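Local coordinates for pyrroline carboxylate reductase (Plasmodium falciparum, PDB 2RCY), which reduces 1-pyrroline-5-carboxylate to proline, the last step of proline synthesis, and binds NADP as its nicotinamide coenzyme, at the interface of chains A and B and the interface of chains A and C. Coordinates in Å, arbitrary orientation; residue numbers count along the deposited sequence, not the author numbering. Chains: chain A/B/C, Pyrroline carboxylate reductase.

Contact 1: the interface of chains A and B. Residues chain A 221, 224-227; chain B 185, 189-191.
The guanidinium of B:Arg191 is sandwiched between the two chains: the carboxylate of A:Asp221 lies over one face and the methyl CG2 of B:Val185, from its own chain, over the centre of the other, 3.8 Å above the plane. Carboxylate and guanidinium are stacked nearly parallel, 8° apart, with CG of A:Asp221 3.5 Å from CZ of B:Arg191. Their charges therefore meet face to face and not in an edge-on fork. The salt bridge is rather long, 3.3 Å from NE of B:Arg191 to the carboxylate oxygen OD2 of A:Asp221, and probably acts more through electrostatics than through directed bonding. A bend at chi3 (-94°) turns the arginine tip across the aspartate, and the two side chains cross at about a right angle. B:Val185 reaches chain A with its other branch. CG1, anti to the backbone N (chi1 177°), packs on CG1 of A:Val224 at 3.7 Å. Next to it, the A:Pro226 ring leans on the end of the helix and the loop beyond it, its CB 3.3 Å from the carbonyl oxygen of B:Leu189. The chain A loop also helps to form the NADP pocket through A:Ser225 and A:Pro226, and docking against chain B may steady it. At the C-terminal end of helix 169-186, the carbonyl oxygen of B:Val185 accepts a 2.8 Å hydrogen bond from the backbone N of A:Gly227.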
loop_
_atom_site.group_PDB
_atom_site.type_symbol
_atom_site.label_atom_id
_atom_site.label_comp_id
_atom_site.label_asym_id
_atom_site.label_seq_id
_atom_site.Cartn_x
_atom_site.Cartn_y
_atom_site.Cartn_z
ATOM N N ASP A 221 -17.425 -0.929 23.420
ATOM C CA ASP A 221 -17.613 0.507 23.627
ATOM C C ASP A 221 -17.401 0.913 25.082
ATOM O O ASP A 221 -16.798 1.954 25.356
ATOM C CB ASP A 221 -19.008 0.941 23.164
ATOM C CG ASP A 221 -19.122 1.062 21.649
ATOM O OD1 ASP A 221 -18.139 0.778 20.932
ATOM O OD2 ASP A 221 -20.209 1.447 21.173
ATOM N N VAL A 224 -13.871 1.761 26.162
ATOM C CA VAL A 224 -13.287 2.970 25.591
ATOM C C VAL A 224 -13.645 4.205 26.423
ATOM O O VAL A 224 -14.700 4.818 26.228
ATOM C CB VAL A 224 -13.711 3.162 24.112
ATOM C CG1 VAL A 224 -12.909 4.274 23.463
ATOM C CG2 VAL A 224 -13.524 1.873 23.336
ATOM N N SER A 225 -12.762 4.548 27.360
ATOM C CA SER A 225 -12.886 5.777 28.140
ATOM C C SER A 225 -12.573 6.970 27.240
ATOM O O SER A 225 -11.544 6.975 26.563
ATOM C CB SER A 225 -11.931 5.763 29.341
ATOM O OG SER A 225 -12.049 4.566 30.092
ATOM N N PRO A 226 -13.470 7.977 27.216
ATOM C CA PRO A 226 -13.311 9.182 26.392
ATOM C C PRO A 226 -11.946 9.862 26.543
ATOM O O PRO A 226 -11.586 10.306 27.637
ATOM C CB PRO A 226 -14.429 10.095 26.899
ATOM C CG PRO A 226 -15.475 9.157 27.363
ATOM C CD PRO A 226 -14.728 8.012 27.983
ATOM N N GLY A 227 -11.201 9.929 25.442
ATOM C CA GLY A 227 -9.858 10.511 25.430
ATOM C C GLY A 227 -8.808 9.633 26.085
ATOM O O GLY A 227 -7.771 10.126 26.530
ATOM N N VAL B 185 -15.406 10.057 20.819
ATOM C CA VAL B 185 -15.045 9.375 22.060
ATOM C C VAL B 185 -13.528 9.337 22.244
ATOM O O VAL B 185 -13.030 9.608 23.337
ATOM C CB VAL B 185 -15.653 7.947 22.139
ATOM C CG1 VAL B 185 -15.209 7.232 23.413
ATOM C CG2 VAL B 185 -17.174 8.011 22.080
ATOM N N LEU B 189 -14.848 13.410 23.954
ATOM C CA LEU B 189 -16.307 13.512 24.066
ATOM C C LEU B 189 -16.928 12.245 24.641
ATOM O O LEU B 189 -16.382 11.150 24.487
ATOM C CB LEU B 189 -16.950 13.830 22.711
ATOM C CG LEU B 189 -16.693 15.172 22.018
ATOM C CD1 LEU B 189 -17.526 15.274 20.751
ATOM C CD2 LEU B 189 -16.972 16.362 22.933
ATOM N N SER B 190 -18.068 12.403 25.310
ATOM C CA SER B 190 -18.825 11.261 25.811
ATOM C C SER B 190 -19.550 10.586 24.652
ATOM O O SER B 190 -19.867 11.232 23.650
ATOM C CB SER B 190 -19.819 11.694 26.896
ATOM O OG SER B 190 -20.888 12.451 26.352
ATOM N N ARG B 191 -19.802 9.286 24.791
ATOM C CA ARG B 191 -20.496 8.512 23.762
ATOM C C ARG B 191 -21.891 9.072 23.464
ATOM O O ARG B 191 -22.310 9.117 22.306
ATOM C CB ARG B 191 -20.555 7.032 24.165
ATOM C CG ARG B 191 -21.184 6.101 23.134
ATOM C CD ARG B 191 -20.595 4.697 23.204
ATOM N NE ARG B 191 -19.492 4.526 22.258
ATOM C CZ ARG B 191 -18.225 4.290 22.592
ATOM N NH1 ARG B 191 -17.311 4.156 21.642
ATOM N NH2 ARG B 191 -17.865 4.179 23.866
#

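Contact 2: the interface of chains A and C. Residues chain A 180, 184, 189, 197-198, 201; chain C 165-166, 172, 250.
C:Ile165 enters chain A with its longer branch foremost: CD1 ends 3.4 Å from CA of A:Gly184, where the lack of a side chain lets the methyl come close to the helix backbone. The same CD1 meets CD1 of A:Leu189 tip to tip at 3.8 Å. The isoleucine's CG1 is anti to its carbonyl carbon (chi1 -62°), and the nearly extended second torsion carries CD1 on toward these two residues. CG2, the other branch, turns to A:Val198 instead and lies 3.8 Å from CG2 there, the two side chains meeting at a slant. One isoleucine is thus gripped from two directions. To one side, A:Leu180 and C:Val250 cross at about a right angle, CD2 against CG2 at 3.9 Å, and the ring of C:Tyr172 stands more loosely beside the leucine. On the other side C:Ser166 sets its CB 4.0 Å from CG of A:Leu197, while its CA is 3.5 Å from OG1 of A:Thr201. That hydroxyl is engaged within its own helix, donating to the carbonyl oxygen of A:Leu197 at 2.5 Å. No polar pair bridges the chains here, so the patch holds by apolar packing. In the fold, the end of helix 159-167 of chain C, with helix 242-260 alongside, rests in the groove between helices 169-186 and 191-211 of chain A and the turn joining them.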
loop_
_atom_site.group_PDB
_atom_site.type_symbol
_atom_site.label_atom_id
_atom_site.label_comp_id
_atom_site.label_asym_id
_atom_site.label_seq_id
_atom_site.Cartn_x
_atom_site.Cartn_y
_atom_site.Cartn_z
ATOM N N LEU A 180 -0.193 -11.249 21.239
ATOM C CA LEU A 180 -0.391 -10.441 22.441
ATOM C C LEU A 180 0.761 -10.602 23.432
ATOM O O LEU A 180 1.226 -9.616 24.012
ATOM C CB LEU A 180 -1.730 -10.774 23.105
ATOM C CG LEU A 180 -3.012 -10.255 22.446
ATOM C CD1 LEU A 180 -4.205 -11.061 22.916
ATOM C CD2 LEU A 180 -3.223 -8.769 22.717
ATOM N N GLY A 184 3.807 -7.870 24.695
ATOM C CA GLY A 184 4.171 -7.707 26.101
ATOM C C GLY A 184 5.645 -7.934 26.370
ATOM O O GLY A 184 6.273 -7.157 27.091
ATOM N N LEU A 189 7.609 -6.790 29.758
ATOM C CA LEU A 189 7.057 -7.881 30.562
ATOM C C LEU A 189 7.745 -9.209 30.264
ATOM O O LEU A 189 8.245 -9.427 29.158
ATOM C CB LEU A 189 5.547 -8.029 30.338
ATOM C CG LEU A 189 4.574 -6.870 30.578
ATOM C CD1 LEU A 189 3.154 -7.345 30.321
ATOM C CD2 LEU A 189 4.691 -6.289 31.979
ATOM N N LEU A 197 -1.509 -12.671 31.865
ATOM C CA LEU A 197 -2.331 -11.492 31.603
ATOM C C LEU A 197 -3.183 -11.627 30.343
ATOM O O LEU A 197 -4.306 -11.137 30.306
ATOM C CB LEU A 197 -1.457 -10.237 31.520
ATOM C CG LEU A 197 -1.410 -9.286 32.722
ATOM C CD1 LEU A 197 -1.069 -9.989 34.029
ATOM C CD2 LEU A 197 -0.427 -8.158 32.450
ATOM N N VAL A 198 -2.645 -12.287 29.320
ATOM C CA VAL A 198 -3.367 -12.509 28.065
ATOM C C VAL A 198 -4.510 -13.510 28.254
ATOM O O VAL A 198 -5.660 -13.215 27.917
ATOM C CB VAL A 198 -2.411 -12.957 26.917
ATOM C CG1 VAL A 198 -3.186 -13.521 25.729
ATOM C CG2 VAL A 198 -1.542 -11.795 26.474
ATOM N N THR A 201 -7.278 -12.177 30.421
ATOM C CA THR A 201 -7.991 -11.111 29.719
ATOM C C THR A 201 -8.992 -11.685 28.714
ATOM O O THR A 201 -10.103 -11.169 28.576
ATOM C CB THR A 201 -7.011 -10.142 29.018
ATOM O OG1 THR A 201 -6.153 -9.543 29.996
ATOM C CG2 THR A 201 -7.756 -9.043 28.289
ATOM N N ILE C 165 -2.249 -4.372 27.566
ATOM C CA ILE C 165 -2.665 -5.762 27.386
ATOM C C ILE C 165 -3.886 -6.117 28.238
ATOM O O ILE C 165 -4.881 -6.614 27.721
ATOM C CB ILE C 165 -1.510 -6.751 27.692
ATOM C CG1 ILE C 165 -0.344 -6.524 26.730
ATOM C CG2 ILE C 165 -1.990 -8.203 27.602
ATOM C CD1 ILE C 165 0.962 -7.122 27.204
ATOM N N SER C 166 -3.799 -5.852 29.538
ATOM C CA SER C 166 -4.807 -6.300 30.497
ATOM C C SER C 166 -6.021 -5.368 30.569
ATOM O O SER C 166 -7.162 -5.831 30.546
ATOM C CB SER C 166 -4.161 -6.480 31.875
ATOM O OG SER C 166 -5.096 -6.908 32.844
ATOM N N TYR C 172 -9.784 -5.526 22.421
ATOM C CA TYR C 172 -9.139 -6.243 21.320
ATOM C C TYR C 172 -9.821 -7.588 21.097
ATOM O O TYR C 172 -10.066 -7.982 19.955
ATOM C CB TYR C 172 -7.642 -6.463 21.583
ATOM C CG TYR C 172 -6.863 -5.237 22.009
ATOM C CD1 TYR C 172 -5.833 -5.340 22.943
ATOM C CD2 TYR C 172 -7.147 -3.975 21.481
ATOM C CE1 TYR C 172 -5.111 -4.223 23.340
ATOM C CE2 TYR C 172 -6.433 -2.853 21.875
ATOM C CZ TYR C 172 -5.417 -2.985 22.802
ATOM O OH TYR C 172 -4.709 -1.874 23.193
ATOM N N VAL C 250 -1.247 -2.811 20.644
ATOM C CA VAL C 250 -0.827 -2.850 22.041
ATOM C C VAL C 250 0.212 -1.759 22.311
ATOM O O VAL C 250 0.122 -1.041 23.309
ATOM C CB VAL C 250 -0.276 -4.250 22.431
ATOM C CG1 VAL C 250 0.302 -4.242 23.838
ATOM C CG2 VAL C 250 -1.368 -5.308 22.323
#

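Contact 3: the interface of chains A and C. Residues chain A 165, 169-170, 172-173, 176, 202, 206; chain C 176, 201-202, 205.
A:Phe176 and C:Phe176, from helix 169-186 of each subunit, stack on one another near the two-fold axis of the helical dimerisation region typical of pyrroline-5-carboxylate reductases. The rings are almost parallel (6°), their centroids 4.3 Å apart, and the side chains slide past each other in opposite directions, each CG over the centre of the partner ring. In both, CG is anti to the backbone N (chi1 -171° in chain A), which lays the ring toward the partner. The ring tip, CZ of C:Phe176, reaches the backbone carbonyl of A:Tyr172. A second symmetric pair forms between the 191-211 helices: A:Ile202 and C:Ile202 cross at about a right angle, CG2 to CG2 at 3.4 Å, a tight contact. CG2 of C:Ile202 also touches CG2 of A:Val206 at 3.7 Å, while its CG1 branch faces CG2 of A:Val173 at 3.8 Å. A:Val173 further places CG1 3.7 Å from CB of C:Ser205. At the start of helix 169-186, CG2 of C:Thr201 presses on CD of A:Pro170 at 3.5 Å and on A:Gly169. The hydroxyl OG of C:Ser205, lying over A:Pro170, is satisfied within its own helix by donating to the carbonyl oxygen of C:Thr201 at 2.7 Å.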
loop_
_atom_site.group_PDB
_atom_site.type_symbol
_atom_site.label_atom_id
_atom_site.label_comp_id
_atom_site.label_asym_id
_atom_site.label_seq_id
_atom_site.Cartn_x
_atom_site.Cartn_y
_atom_site.Cartn_z
ATOM N N ILE A 165 -14.349 -21.528 10.990
ATOM C CA ILE A 165 -14.474 -20.885 12.300
ATOM C C ILE A 165 -14.162 -21.850 13.446
ATOM O O ILE A 165 -13.301 -21.573 14.280
ATOM C CB ILE A 165 -15.887 -20.270 12.498
ATOM C CG1 ILE A 165 -16.063 -19.047 11.596
ATOM C CG2 ILE A 165 -16.133 -19.895 13.966
ATOM C CD1 ILE A 165 -17.495 -18.597 11.447
ATOM N N GLY A 169 -10.477 -22.356 13.747
ATOM C CA GLY A 169 -10.476 -21.312 14.770
ATOM C C GLY A 169 -9.342 -21.315 15.783
ATOM O O GLY A 169 -8.728 -20.271 16.003
ATOM N N PRO A 170 -9.055 -22.480 16.409
ATOM C CA PRO A 170 -7.979 -22.515 17.402
ATOM C C PRO A 170 -6.687 -21.857 16.923
ATOM O O PRO A 170 -6.052 -21.141 17.693
ATOM C CB PRO A 170 -7.770 -24.012 17.637
ATOM C CG PRO A 170 -9.099 -24.606 17.381
ATOM C CD PRO A 170 -9.692 -23.804 16.260
ATOM N N TYR A 172 -6.243 -19.376 14.797
ATOM C CA TYR A 172 -6.355 -17.915 14.819
ATOM C C TYR A 172 -6.249 -17.395 16.251
ATOM O O TYR A 172 -5.625 -16.362 16.499
ATOM C CB TYR A 172 -7.673 -17.421 14.198
ATOM C CG TYR A 172 -8.161 -18.151 12.960
ATOM C CD1 TYR A 172 -9.507 -18.475 12.821
ATOM C CD2 TYR A 172 -7.291 -18.502 11.925
ATOM C CE1 TYR A 172 -9.976 -19.133 11.697
ATOM C CE2 TYR A 172 -7.753 -19.169 10.792
ATOM C CZ TYR A 172 -9.098 -19.480 10.688
ATOM O OH TYR A 172 -9.575 -20.135 9.576
ATOM N N VAL A 173 -6.868 -18.123 17.180
ATOM C CA VAL A 173 -6.831 -17.783 18.602
ATOM C C VAL A 173 -5.423 -17.987 19.165
ATOM O O VAL A 173 -4.917 -17.127 19.883
ATOM C CB VAL A 173 -7.877 -18.585 19.425
ATOM C CG1 VAL A 173 -7.982 -18.040 20.848
ATOM C CG2 VAL A 173 -9.242 -18.538 18.751
ATOM N N PHE A 176 -3.392 -15.160 17.874
ATOM C CA PHE A 176 -3.834 -13.980 18.618
ATOM C C PHE A 176 -3.134 -13.933 19.980
ATOM O O PHE A 176 -2.510 -12.929 20.328
ATOM C CB PHE A 176 -5.358 -14.017 18.780
ATOM C CG PHE A 176 -5.960 -12.755 19.340
ATOM C CD1 PHE A 176 -5.875 -11.552 18.647
ATOM C CD2 PHE A 176 -6.656 -12.784 20.545
ATOM C CE1 PHE A 176 -6.448 -10.392 19.160
ATOM C CE2 PHE A 176 -7.237 -11.629 21.064
ATOM C CZ PHE A 176 -7.130 -10.429 20.368
ATOM N N ILE A 202 -8.596 -12.753 28.027
ATOM C CA ILE A 202 -9.470 -13.417 27.057
ATOM C C ILE A 202 -10.589 -14.193 27.758
ATOM O O ILE A 202 -11.749 -14.123 27.343
ATOM C CB ILE A 202 -8.679 -14.342 26.096
ATOM C CG1 ILE A 202 -7.640 -13.533 25.312
ATOM C CG2 ILE A 202 -9.625 -15.042 25.131
ATOM C CD1 ILE A 202 -6.639 -14.375 24.545
ATOM N N VAL A 206 -14.631 -13.408 27.078
ATOM C CA VAL A 206 -15.566 -14.436 26.610
ATOM C C VAL A 206 -16.754 -14.570 27.568
ATOM O O VAL A 206 -17.908 -14.621 27.135
ATOM C CB VAL A 206 -14.855 -15.805 26.414
ATOM C CG1 VAL A 206 -15.856 -16.917 26.125
ATOM C CG2 VAL A 206 -13.838 -15.716 25.291
ATOM N N PHE C 176 -12.102 -8.990 18.068
ATOM C CA PHE C 176 -11.708 -10.284 17.515
ATOM C C PHE C 176 -12.918 -11.217 17.398
ATOM O O PHE C 176 -13.137 -11.825 16.349
ATOM C CB PHE C 176 -10.599 -10.913 18.367
ATOM C CG PHE C 176 -10.014 -12.173 17.786
ATOM C CD1 PHE C 176 -9.436 -12.175 16.516
ATOM C CD2 PHE C 176 -10.017 -13.354 18.519
ATOM C CE1 PHE C 176 -8.889 -13.338 15.983
ATOM C CE2 PHE C 176 -9.468 -14.523 17.994
ATOM C CZ PHE C 176 -8.906 -14.515 16.723
ATOM N N THR C 201 -14.774 -21.961 20.651
ATOM C CA THR C 201 -13.471 -22.130 20.015
ATOM C C THR C 201 -12.380 -21.391 20.791
ATOM O O THR C 201 -11.296 -21.934 21.022
ATOM C CB THR C 201 -13.502 -21.662 18.545
ATOM O OG1 THR C 201 -14.494 -22.409 17.831
ATOM C CG2 THR C 201 -12.167 -21.880 17.883
ATOM N N ILE C 202 -12.679 -20.159 21.196
ATOM C CA ILE C 202 -11.750 -19.360 21.992
ATOM C C ILE C 202 -11.567 -19.962 23.390
ATOM O O ILE C 202 -10.438 -20.086 23.873
ATOM C CB ILE C 202 -12.187 -17.877 22.073
ATOM C CG1 ILE C 202 -12.205 -17.256 20.672
ATOM C CG2 ILE C 202 -11.251 -17.096 22.985
ATOM C CD1 ILE C 202 -12.817 -15.875 20.602
ATOM N N SER C 205 -9.384 -23.020 23.118
ATOM C CA SER C 205 -7.996 -22.685 22.786
ATOM C C SER C 205 -7.213 -22.156 23.986
ATOM O O SER C 205 -6.065 -22.547 24.198
ATOM C CB SER C 205 -7.941 -21.668 21.643
ATOM O OG SER C 205 -8.652 -22.129 20.509
#

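Contact 4: the interface of chains A and C. Residues chain A 116-117, 119-120, 122, 174; chain C 204-205, 207-208, 211.
C:Met208, modelled as selenomethionine, is the apolar centre, its selenium 3.8 Å from CG2 of A:Val120. Bends at chi2 (-74°) and chi3 (-75°) curl the chain back, which keeps the selenium against A:Val120 while CE meets CD2 of A:Leu119 at 4.0 Å; CG rests 3.7 Å from CA of A:Pro117. On the flank away from A:Val120, the phenol oxygen OH of A:Tyr174 abuts CB of C:Met208 at 3.2 Å, a contact with carbon, and CE1 of the same ring lies near the carbonyl oxygen of C:Ser205. Beside this core, the A:Pro117 ring puts CB 3.5 Å from CA of C:Gly204, a close approach of the 3-10 helix to helix 191-211 that the absence of a side chain permits. A:Val120 spreads its two methyls over chain C: CG2, in the crowded position between backbone N and carbonyl carbon, also borders CB of C:Glu207, while CG1 packs on CD of C:Lys211 at 3.7 Å. The aliphatic stem of that lysine thus serves the interface, and its NZ turns to OE2 of C:Glu207 in a salt bridge of 2.9 Å within chain C. The carboxylate of A:Glu122 lies nearby, where the lysine may temper repulsion between the two glutamates. The patch joins the last turns of helix 191-211 of chain C to the 3-10 helix 116-120 of chain A, just ahead of strand 123-129, with helix 169-186 at its border.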
loop_
_atom_site.group_PDB
_atom_site.type_symbol
_atom_site.label_atom_id
_atom_site.label_comp_id
_atom_site.label_asym_id
_atom_site.label_seq_id
_atom_site.Cartn_x
_atom_site.Cartn_y
_atom_site.Cartn_z
ATOM N N THR A 116 -9.081 -29.363 18.059
ATOM C CA THR A 116 -8.152 -29.943 19.044
ATOM C C THR A 116 -8.495 -29.724 20.533
ATOM O O THR A 116 -8.177 -30.587 21.353
ATOM C CB THR A 116 -6.673 -29.540 18.783
ATOM O OG1 THR A 116 -6.547 -28.114 18.768
ATOM C CG2 THR A 116 -6.179 -30.115 17.460
ATOM N N PRO A 117 -9.118 -28.573 20.891
ATOM C CA PRO A 117 -9.597 -28.347 22.264
ATOM C C PRO A 117 -10.416 -29.478 22.901
ATOM O O PRO A 117 -10.640 -29.455 24.113
ATOM C CB PRO A 117 -10.470 -27.102 22.116
ATOM C CG PRO A 117 -9.823 -26.345 21.044
ATOM C CD PRO A 117 -9.355 -27.377 20.058
ATOM N N LEU A 119 -9.411 -32.366 23.350
ATOM C CA LEU A 119 -8.427 -33.051 24.191
ATOM C C LEU A 119 -8.593 -32.693 25.669
ATOM O O LEU A 119 -8.445 -33.552 26.539
ATOM C CB LEU A 119 -7.005 -32.721 23.716
ATOM C CG LEU A 119 -5.800 -33.360 24.422
ATOM C CD1 LEU A 119 -5.714 -34.857 24.143
ATOM C CD2 LEU A 119 -4.511 -32.668 24.007
ATOM N N VAL A 120 -8.897 -31.425 25.941
ATOM C CA VAL A 120 -9.157 -30.962 27.309
ATOM C C VAL A 120 -10.664 -30.847 27.592
ATOM O O VAL A 120 -11.091 -30.105 28.482
ATOM C CB VAL A 120 -8.400 -29.637 27.642
ATOM C CG1 VAL A 120 -6.896 -29.863 27.627
ATOM C CG2 VAL A 120 -8.786 -28.512 26.683
ATOM N N GLU A 122 -13.068 -29.554 25.810
ATOM C CA GLU A 122 -13.637 -28.251 25.469
ATOM C C GLU A 122 -13.721 -28.041 23.953
ATOM O O GLU A 122 -13.572 -26.922 23.454
ATOM C CB GLU A 122 -12.824 -27.135 26.136
ATOM C CG GLU A 122 -13.652 -25.930 26.572
ATOM C CD GLU A 122 -14.663 -26.265 27.658
ATOM O OE1 GLU A 122 -14.258 -26.799 28.713
ATOM O OE2 GLU A 122 -15.865 -25.988 27.456
ATOM N N TYR A 174 -4.793 -19.111 18.820
ATOM C CA TYR A 174 -3.403 -19.380 19.208
ATOM C C TYR A 174 -2.459 -18.273 18.748
ATOM O O TYR A 174 -1.589 -17.848 19.507
ATOM C CB TYR A 174 -2.910 -20.726 18.660
ATOM C CG TYR A 174 -3.507 -21.957 19.314
ATOM C CD1 TYR A 174 -3.744 -22.010 20.692
ATOM C CD2 TYR A 174 -3.807 -23.087 18.554
ATOM C CE1 TYR A 174 -4.283 -23.150 21.286
ATOM C CE2 TYR A 174 -4.343 -24.228 19.136
ATOM C CZ TYR A 174 -4.580 -24.254 20.499
ATOM O OH TYR A 174 -5.109 -25.390 21.064
ATOM N N GLY C 204 -11.964 -23.064 24.281
ATOM C CA GLY C 204 -11.190 -24.289 24.116
ATOM C C GLY C 204 -9.709 -24.053 23.894
ATOM O O GLY C 204 -8.879 -24.792 24.420
ATOM N N SER C 205 -9.384 -23.020 23.118
ATOM C CA SER C 205 -7.996 -22.685 22.786
ATOM C C SER C 205 -7.213 -22.156 23.986
ATOM O O SER C 205 -6.065 -22.547 24.198
ATOM C CB SER C 205 -7.941 -21.668 21.643
ATOM O OG SER C 205 -8.652 -22.129 20.509
ATOM N N GLU C 207 -7.952 -22.761 27.096
ATOM C CA GLU C 207 -7.853 -23.918 27.977
ATOM C C GLU C 207 -6.694 -24.830 27.576
ATOM O O GLU C 207 -6.024 -25.403 28.436
ATOM C CB GLU C 207 -9.170 -24.695 27.969
ATOM C CG GLU C 207 -9.501 -25.370 29.287
ATOM C CD GLU C 207 -9.804 -24.378 30.396
ATOM O OE1 GLU C 207 -10.833 -23.674 30.307
ATOM O OE2 GLU C 207 -9.014 -24.310 31.362
HETATM N N MSE C 208 -6.466 -24.949 26.269
HETATM C CA MSE C 208 -5.359 -25.738 25.731
HETATM C C MSE C 208 -4.006 -25.140 26.102
HETATM O O MSE C 208 -3.085 -25.870 26.466
HETATM C CB MSE C 208 -5.469 -25.861 24.211
HETATM C CG MSE C 208 -6.571 -26.786 23.728
HETATM SE SE MSE C 208 -6.160 -28.669 23.991
HETATM C CE MSE C 208 -4.864 -28.912 22.552
ATOM N N LYS C 211 -3.147 -25.572 29.958
ATOM C CA LYS C 211 -3.056 -26.979 30.354
ATOM C C LYS C 211 -1.901 -27.726 29.687
ATOM O O LYS C 211 -1.301 -28.613 30.299
ATOM C CB LYS C 211 -4.373 -27.712 30.086
ATOM C CG LYS C 211 -5.476 -27.431 31.100
ATOM C CD LYS C 211 -6.567 -28.489 31.011
ATOM C CE LYS C 211 -7.630 -28.322 32.083
ATOM N NZ LYS C 211 -8.555 -27.188 31.816
#

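Contacts 2, 3 and 4 belong to one two-fold interface between chains A and C, and each recurs with the chains exchanged. Contacts 3 and 4 lie about 10 Å apart, centre to centre of their C-alpha atoms, and share C:Ser205 on helix 191-211; contact 2 is about 15 Å from contact 3. Contact 1 joins chain A to chain B without exact two-fold symmetry, about 21 Å from contact 2 and 35 Å from contact 4. Helices 169-186 and 191-211 serve both interfaces, which suggests that two-fold dimers are linked through contact 1 into the ten-chain deposited assembly.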